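Local coordinates for protein linoleate 11-lipoxygenase (Gaeumannomyces graminis, PDB 5FX8) that uses a manganese centre to oxygenate linoleic and alpha-linolenic acids to 11S- and 13R-hydroperoxy fatty acids, at residues A[169-181]-A[381-395]. Residues are numbered along the deposited sequence; the frame is centred on the assembly and turned at random.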
loop_
_atom_site.group_PDB
_atom_site.type_symbol
_atom_site.label_atom_id
_atom_site.label_comp_id
_atom_site.label_asym_id
_atom_site.label_seq_id
_atom_site.Cartn_x
_atom_site.Cartn_y
_atom_site.Cartn_z
ATOM N N LEU A 169 -9.379 1.219 -18.012
ATOM C CA LEU A 169 -10.489 1.870 -17.333
ATOM C C LEU A 169 -10.629 1.368 -15.894
ATOM O O LEU A 169 -11.649 1.606 -15.255
ATOM C CB LEU A 169 -11.793 1.675 -18.112
ATOM C CG LEU A 169 -11.833 2.288 -19.522
ATOM C CD1 LEU A 169 -12.964 1.751 -20.359
ATOM C CD2 LEU A 169 -11.936 3.794 -19.514
ATOM N N SER A 170 -9.620 0.685 -15.366
ATOM C CA SER A 170 -9.720 0.166 -14.010
ATOM C C SER A 170 -8.367 0.136 -13.305
ATOM O O SER A 170 -8.079 1.012 -12.495
ATOM C CB SER A 170 -10.346 -1.219 -14.031
ATOM O OG SER A 170 -9.640 -2.068 -14.883
ATOM N N SER A 171 -7.534 -0.863 -13.611
ATOM C CA SER A 171 -6.229 -1.008 -12.964
ATOM C C SER A 171 -5.382 0.249 -13.059
ATOM O O SER A 171 -4.755 0.649 -12.082
ATOM C CB SER A 171 -5.479 -2.147 -13.600
ATOM O OG SER A 171 -6.288 -3.262 -13.534
ATOM N N ASN A 172 -5.252 0.818 -14.256
ATOM C CA ASN A 172 -4.514 2.060 -14.462
ATOM C C ASN A 172 -5.375 2.931 -15.344
ATOM O O ASN A 172 -5.263 2.891 -16.570
ATOM C CB ASN A 172 -3.150 1.857 -15.111
ATOM C CG ASN A 172 -2.481 3.192 -15.465
ATOM O OD1 ASN A 172 -2.978 4.265 -15.090
ATOM N ND2 ASN A 172 -1.351 3.133 -16.170
ATOM N N PRO A 173 -6.221 3.758 -14.750
ATOM C CA PRO A 173 -7.162 4.574 -15.523
ATOM C C PRO A 173 -6.692 5.992 -15.789
ATOM O O PRO A 173 -7.475 6.814 -16.264
ATOM C CB PRO A 173 -8.378 4.593 -14.595
ATOM C CG PRO A 173 -7.735 4.630 -13.240
ATOM C CD PRO A 173 -6.569 3.704 -13.325
ATOM N N TYR A 174 -5.457 6.296 -15.462
ATOM C CA TYR A 174 -4.980 7.653 -15.473
ATOM C C TYR A 174 -4.237 8.019 -16.744
ATOM O O TYR A 174 -3.712 9.128 -16.817
ATOM C CB TYR A 174 -4.102 7.866 -14.261
ATOM C CG TYR A 174 -4.885 7.966 -13.006
ATOM C CD1 TYR A 174 -5.715 9.048 -12.785
ATOM C CD2 TYR A 174 -4.803 7.001 -12.035
ATOM C CE1 TYR A 174 -6.399 9.156 -11.678
ATOM C CE2 TYR A 174 -5.502 7.118 -10.900
ATOM C CZ TYR A 174 -6.289 8.207 -10.742
ATOM O OH TYR A 174 -7.008 8.359 -9.620
ATOM N N VAL A 175 -4.190 7.141 -17.751
ATOM C CA VAL A 175 -3.371 7.413 -18.927
ATOM C C VAL A 175 -4.263 7.517 -20.159
ATOM O O VAL A 175 -4.017 8.340 -21.038
ATOM C CB VAL A 175 -2.221 6.376 -19.099
ATOM C CG1 VAL A 175 -2.680 4.993 -19.367
ATOM C CG2 VAL A 175 -1.301 6.771 -20.211
ATOM N N LEU A 176 -5.348 6.762 -20.195
ATOM C CA LEU A 176 -6.176 6.710 -21.393
ATOM C C LEU A 176 -6.816 8.064 -21.710
ATOM O O LEU A 176 -7.179 8.829 -20.821
ATOM C CB LEU A 176 -7.256 5.650 -21.212
ATOM C CG LEU A 176 -8.163 5.410 -22.408
ATOM C CD1 LEU A 176 -7.416 4.567 -23.448
ATOM C CD2 LEU A 176 -9.479 4.798 -21.967
ATOM N N LYS A 177 -6.982 8.350 -22.993
ATOM C CA LYS A 177 -7.527 9.634 -23.391
ATOM C C LYS A 177 -8.215 9.462 -24.733
ATOM O O LYS A 177 -7.676 8.804 -25.618
ATOM C CB LYS A 177 -6.414 10.679 -23.451
ATOM C CG LYS A 177 -6.539 11.633 -24.577
ATOM C CD LYS A 177 -5.179 11.905 -25.219
ATOM C CE LYS A 177 -5.309 12.606 -26.575
ATOM N NZ LYS A 177 -3.962 12.814 -27.178
ATOM N N ARG A 178 -9.423 10.008 -24.860
ATOM C CA ARG A 178 -10.181 9.929 -26.104
ATOM C C ARG A 178 -9.583 10.849 -27.158
ATOM O O ARG A 178 -9.112 11.941 -26.850
ATOM C CB ARG A 178 -11.635 10.318 -25.858
ATOM C CG ARG A 178 -12.542 10.068 -27.034
ATOM C CD ARG A 178 -13.844 10.812 -26.899
ATOM N NE ARG A 178 -14.649 10.357 -25.773
ATOM C CZ ARG A 178 -15.721 9.582 -25.865
ATOM N NH1 ARG A 178 -16.151 9.168 -27.033
ATOM N NH2 ARG A 178 -16.364 9.226 -24.774
ATOM N N LEU A 179 -9.614 10.421 -28.406
ATOM C CA LEU A 179 -9.099 11.244 -29.491
ATOM C C LEU A 179 -10.187 12.184 -29.973
ATOM O O LEU A 179 -11.235 11.738 -30.439
ATOM C CB LEU A 179 -8.593 10.384 -30.644
ATOM C CG LEU A 179 -7.328 9.596 -30.306
ATOM C CD1 LEU A 179 -6.869 8.780 -31.503
ATOM C CD2 LEU A 179 -6.220 10.535 -29.776
ATOM N N HIS A 180 -9.932 13.475 -29.874
ATOM C CA HIS A 180 -10.876 14.443 -30.385
ATOM C C HIS A 180 -10.949 14.359 -31.905
ATOM O O HIS A 180 -9.923 14.243 -32.565
ATOM C CB HIS A 180 -10.479 15.847 -29.988
ATOM C CG HIS A 180 -11.556 16.850 -30.229
ATOM N ND1 HIS A 180 -11.624 17.613 -31.373
ATOM C CD2 HIS A 180 -12.635 17.189 -29.486
ATOM C CE1 HIS A 180 -12.679 18.404 -31.307
ATOM N NE2 HIS A 180 -13.313 18.160 -30.174
ATOM N N PRO A 181 -12.144 14.446 -32.488
ATOM C CA PRO A 181 -12.250 14.304 -33.944
ATOM C C PRO A 181 -11.457 15.320 -34.712
ATOM O O PRO A 181 -11.020 15.014 -35.821
ATOM C CB PRO A 181 -13.750 14.462 -34.195
ATOM C CG PRO A 181 -14.352 13.989 -32.977
ATOM C CD PRO A 181 -13.478 14.481 -31.870
ATOM N N ARG A 381 -9.699 14.409 -20.240
ATOM C CA ARG A 381 -9.357 13.318 -21.141
ATOM C C ARG A 381 -10.532 12.778 -21.943
ATOM O O ARG A 381 -10.352 11.798 -22.662
ATOM C CB ARG A 381 -8.719 12.169 -20.369
ATOM C CG ARG A 381 -7.379 12.554 -19.813
ATOM C CD ARG A 381 -6.700 11.451 -19.107
ATOM N NE ARG A 381 -7.274 11.180 -17.810
ATOM C CZ ARG A 381 -7.418 9.965 -17.332
ATOM N NH1 ARG A 381 -7.053 8.936 -18.042
ATOM N NH2 ARG A 381 -7.916 9.782 -16.147
ATOM N N GLY A 382 -11.721 13.361 -21.848
ATOM C CA GLY A 382 -12.818 12.925 -22.685
ATOM C C GLY A 382 -13.469 11.607 -22.321
ATOM O O GLY A 382 -14.029 10.959 -23.190
ATOM N N LEU A 383 -13.452 11.207 -21.056
ATOM C CA LEU A 383 -13.964 9.906 -20.649
ATOM C C LEU A 383 -15.319 9.935 -19.932
ATOM O O LEU A 383 -15.786 8.876 -19.518
ATOM C CB LEU A 383 -12.939 9.216 -19.752
ATOM C CG LEU A 383 -11.528 9.092 -20.326
ATOM C CD1 LEU A 383 -10.655 8.322 -19.428
ATOM C CD2 LEU A 383 -11.540 8.401 -21.637
ATOM N N ILE A 384 -15.968 11.094 -19.772
ATOM C CA ILE A 384 -17.241 11.204 -19.060
ATOM C C ILE A 384 -18.319 11.711 -20.006
ATOM O O ILE A 384 -18.138 12.744 -20.653
ATOM C CB ILE A 384 -17.143 12.154 -17.859
ATOM C CG1 ILE A 384 -16.202 11.594 -16.806
ATOM C CG2 ILE A 384 -18.541 12.439 -17.308
ATOM C CD1 ILE A 384 -16.108 12.423 -15.591
ATOM N N GLY A 385 -19.459 11.011 -20.051
ATOM C CA GLY A 385 -20.582 11.385 -20.905
ATOM C C GLY A 385 -20.351 11.221 -22.406
ATOM O O GLY A 385 -19.484 10.506 -22.856
ATOM N N GLU A 386 -21.171 11.906 -23.184
ATOM C CA GLU A 386 -21.049 11.822 -24.633
ATOM C C GLU A 386 -20.242 13.027 -25.092
ATOM O O GLU A 386 -20.771 14.101 -25.354
ATOM C CB GLU A 386 -22.415 11.715 -25.292
ATOM C CG GLU A 386 -23.026 10.316 -25.116
ATOM C CD GLU A 386 -24.413 10.156 -25.732
ATOM O OE1 GLU A 386 -24.757 10.932 -26.642
ATOM O OE2 GLU A 386 -25.168 9.257 -25.299
ATOM N N ASP A 387 -18.927 12.830 -25.181
ATOM C CA ASP A 387 -17.943 13.900 -25.347
ATOM C C ASP A 387 -17.357 13.790 -26.745
ATOM O O ASP A 387 -16.429 13.011 -26.984
ATOM C CB ASP A 387 -16.854 13.796 -24.284
ATOM C CG ASP A 387 -16.043 15.071 -24.140
ATOM O OD1 ASP A 387 -15.677 15.676 -25.170
ATOM O OD2 ASP A 387 -15.762 15.462 -22.990
ATOM N N SER A 388 -17.921 14.557 -27.672
ATOM C CA SER A 388 -17.567 14.475 -29.087
ATOM C C SER A 388 -17.553 13.028 -29.581
ATOM O O SER A 388 -16.952 12.722 -30.606
ATOM C CB SER A 388 -16.232 15.168 -29.340
ATOM O OG SER A 388 -16.249 16.462 -28.756
ATOM N N GLY A 389 -18.235 12.142 -28.851
ATOM C CA GLY A 389 -18.336 10.738 -29.168
ATOM C C GLY A 389 -19.306 10.029 -28.242
ATOM O O GLY A 389 -19.958 10.650 -27.411
ATOM N N PRO A 390 -19.428 8.719 -28.363
ATOM C CA PRO A 390 -20.367 7.982 -27.521
ATOM C C PRO A 390 -19.851 7.780 -26.108
ATOM O O PRO A 390 -18.706 8.055 -25.774
ATOM C CB PRO A 390 -20.506 6.640 -28.236
ATOM C CG PRO A 390 -19.280 6.477 -28.921
ATOM C CD PRO A 390 -18.835 7.841 -29.374
ATOM N N ARG A 391 -20.738 7.256 -25.287
ATOM C CA ARG A 391 -20.506 7.115 -23.861
ATOM C C ARG A 391 -19.901 5.745 -23.626
ATOM O O ARG A 391 -20.362 4.759 -24.196
ATOM C CB ARG A 391 -21.831 7.282 -23.112
ATOM C CG ARG A 391 -21.774 7.384 -21.603
ATOM C CD ARG A 391 -23.174 7.459 -20.951
ATOM N NE ARG A 391 -23.305 8.679 -20.167
ATOM C CZ ARG A 391 -24.054 9.696 -20.544
ATOM N NH1 ARG A 391 -24.756 9.576 -21.657
ATOM N NH2 ARG A 391 -24.119 10.814 -19.830
ATOM N N LEU A 392 -18.851 5.686 -22.835
ATOM C CA LEU A 392 -18.291 4.410 -22.452
ATOM C C LEU A 392 -19.313 3.611 -21.658
ATOM O O LEU A 392 -19.765 4.077 -20.607
ATOM C CB LEU A 392 -17.041 4.610 -21.607
ATOM C CG LEU A 392 -15.868 5.271 -22.298
ATOM C CD1 LEU A 392 -14.795 5.611 -21.296
ATOM C CD2 LEU A 392 -15.368 4.304 -23.306
ATOM N N PRO A 393 -19.687 2.414 -22.093
ATOM C CA PRO A 393 -20.662 1.645 -21.312
ATOM C C PRO A 393 -20.170 1.199 -19.940
ATOM O O PRO A 393 -20.996 0.967 -19.056
ATOM C CB PRO A 393 -20.986 0.455 -22.231
ATOM C CG PRO A 393 -19.969 0.455 -23.280
ATOM C CD PRO A 393 -19.479 1.845 -23.431
ATOM N N HIS A 394 -18.867 1.087 -19.709
ATOM C CA HIS A 394 -18.355 0.555 -18.450
ATOM C C HIS A 394 -17.043 1.236 -18.121
ATOM O O HIS A 394 -16.095 1.166 -18.904
ATOM C CB HIS A 394 -18.142 -0.948 -18.531
ATOM C CG HIS A 394 -19.398 -1.722 -18.728
ATOM N ND1 HIS A 394 -20.319 -1.905 -17.719
ATOM C CD2 HIS A 394 -19.894 -2.354 -19.816
ATOM C CE1 HIS A 394 -21.330 -2.619 -18.180
ATOM N NE2 HIS A 394 -21.098 -2.899 -19.449
ATOM N N PHE A 395 -16.995 1.887 -16.968
ATOM C CA PHE A 395 -15.803 2.578 -16.483
ATOM C C PHE A 395 -15.704 2.248 -15.000
ATOM O O PHE A 395 -16.104 3.036 -14.138
ATOM C CB PHE A 395 -15.902 4.079 -16.752
ATOM C CG PHE A 395 -14.608 4.827 -16.623
ATOM C CD1 PHE A 395 -13.495 4.251 -16.044
ATOM C CD2 PHE A 395 -14.523 6.130 -17.057
ATOM C CE1 PHE A 395 -12.353 4.944 -15.915
ATOM C CE2 PHE A 395 -13.365 6.830 -16.936
ATOM C CZ PHE A 395 -12.283 6.249 -16.365
HETATM O O HOH W 1 -15.789 19.210 -28.758
#
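R178 and R381 reach in opposite directions across this contact, each spending its guanidinium on backbone carbonyls of the other segment. R178 extends with CG anti to its backbone N (chi1 -171°), then bends at chi3, which lays the planar group inside the loop 382-390. R178 NE gives a nearly straight bond to G382 O (2.7 Å), in plane with both groups, while R178 NH1 and NH2 close end-on upon P390 O, NH2 at 2.8 Å. With NH1 also bonding G210 O, these bonds fix the group's rotation; D387 O packs over one face. Several N-H groups let R178 serve these carbonyls together. G382, just past helix 374-380, closes it in a Schellman motif; its positive phi favours glycine, and it packs close against R178. Beside it, R178 N donates to R381 O (3.0 Å).

R381 forks NH1 and NH2 onto P173 O from opposite faces of the carbonyl plane. R381 NH1 also takes an in-plane lone pair of L176 O (2.8 Å), and D377 pairs with NH2. Further along, L169 CD2 sits over the F395 ring, a CH-pi contact 3.8 Å from the centroid. At the other end, one water links H180 NE2 to S388 OG, while H180 ND1 accepts from K183 N. Y174's side chain lies about 8 Å from those of manganese ligands H290 and H478. Two arginines, presumably charged, thus satisfy backbone carbonyls, joining strand 177-178 and its preceding loop to the connection between helices 374-380 and 396-420.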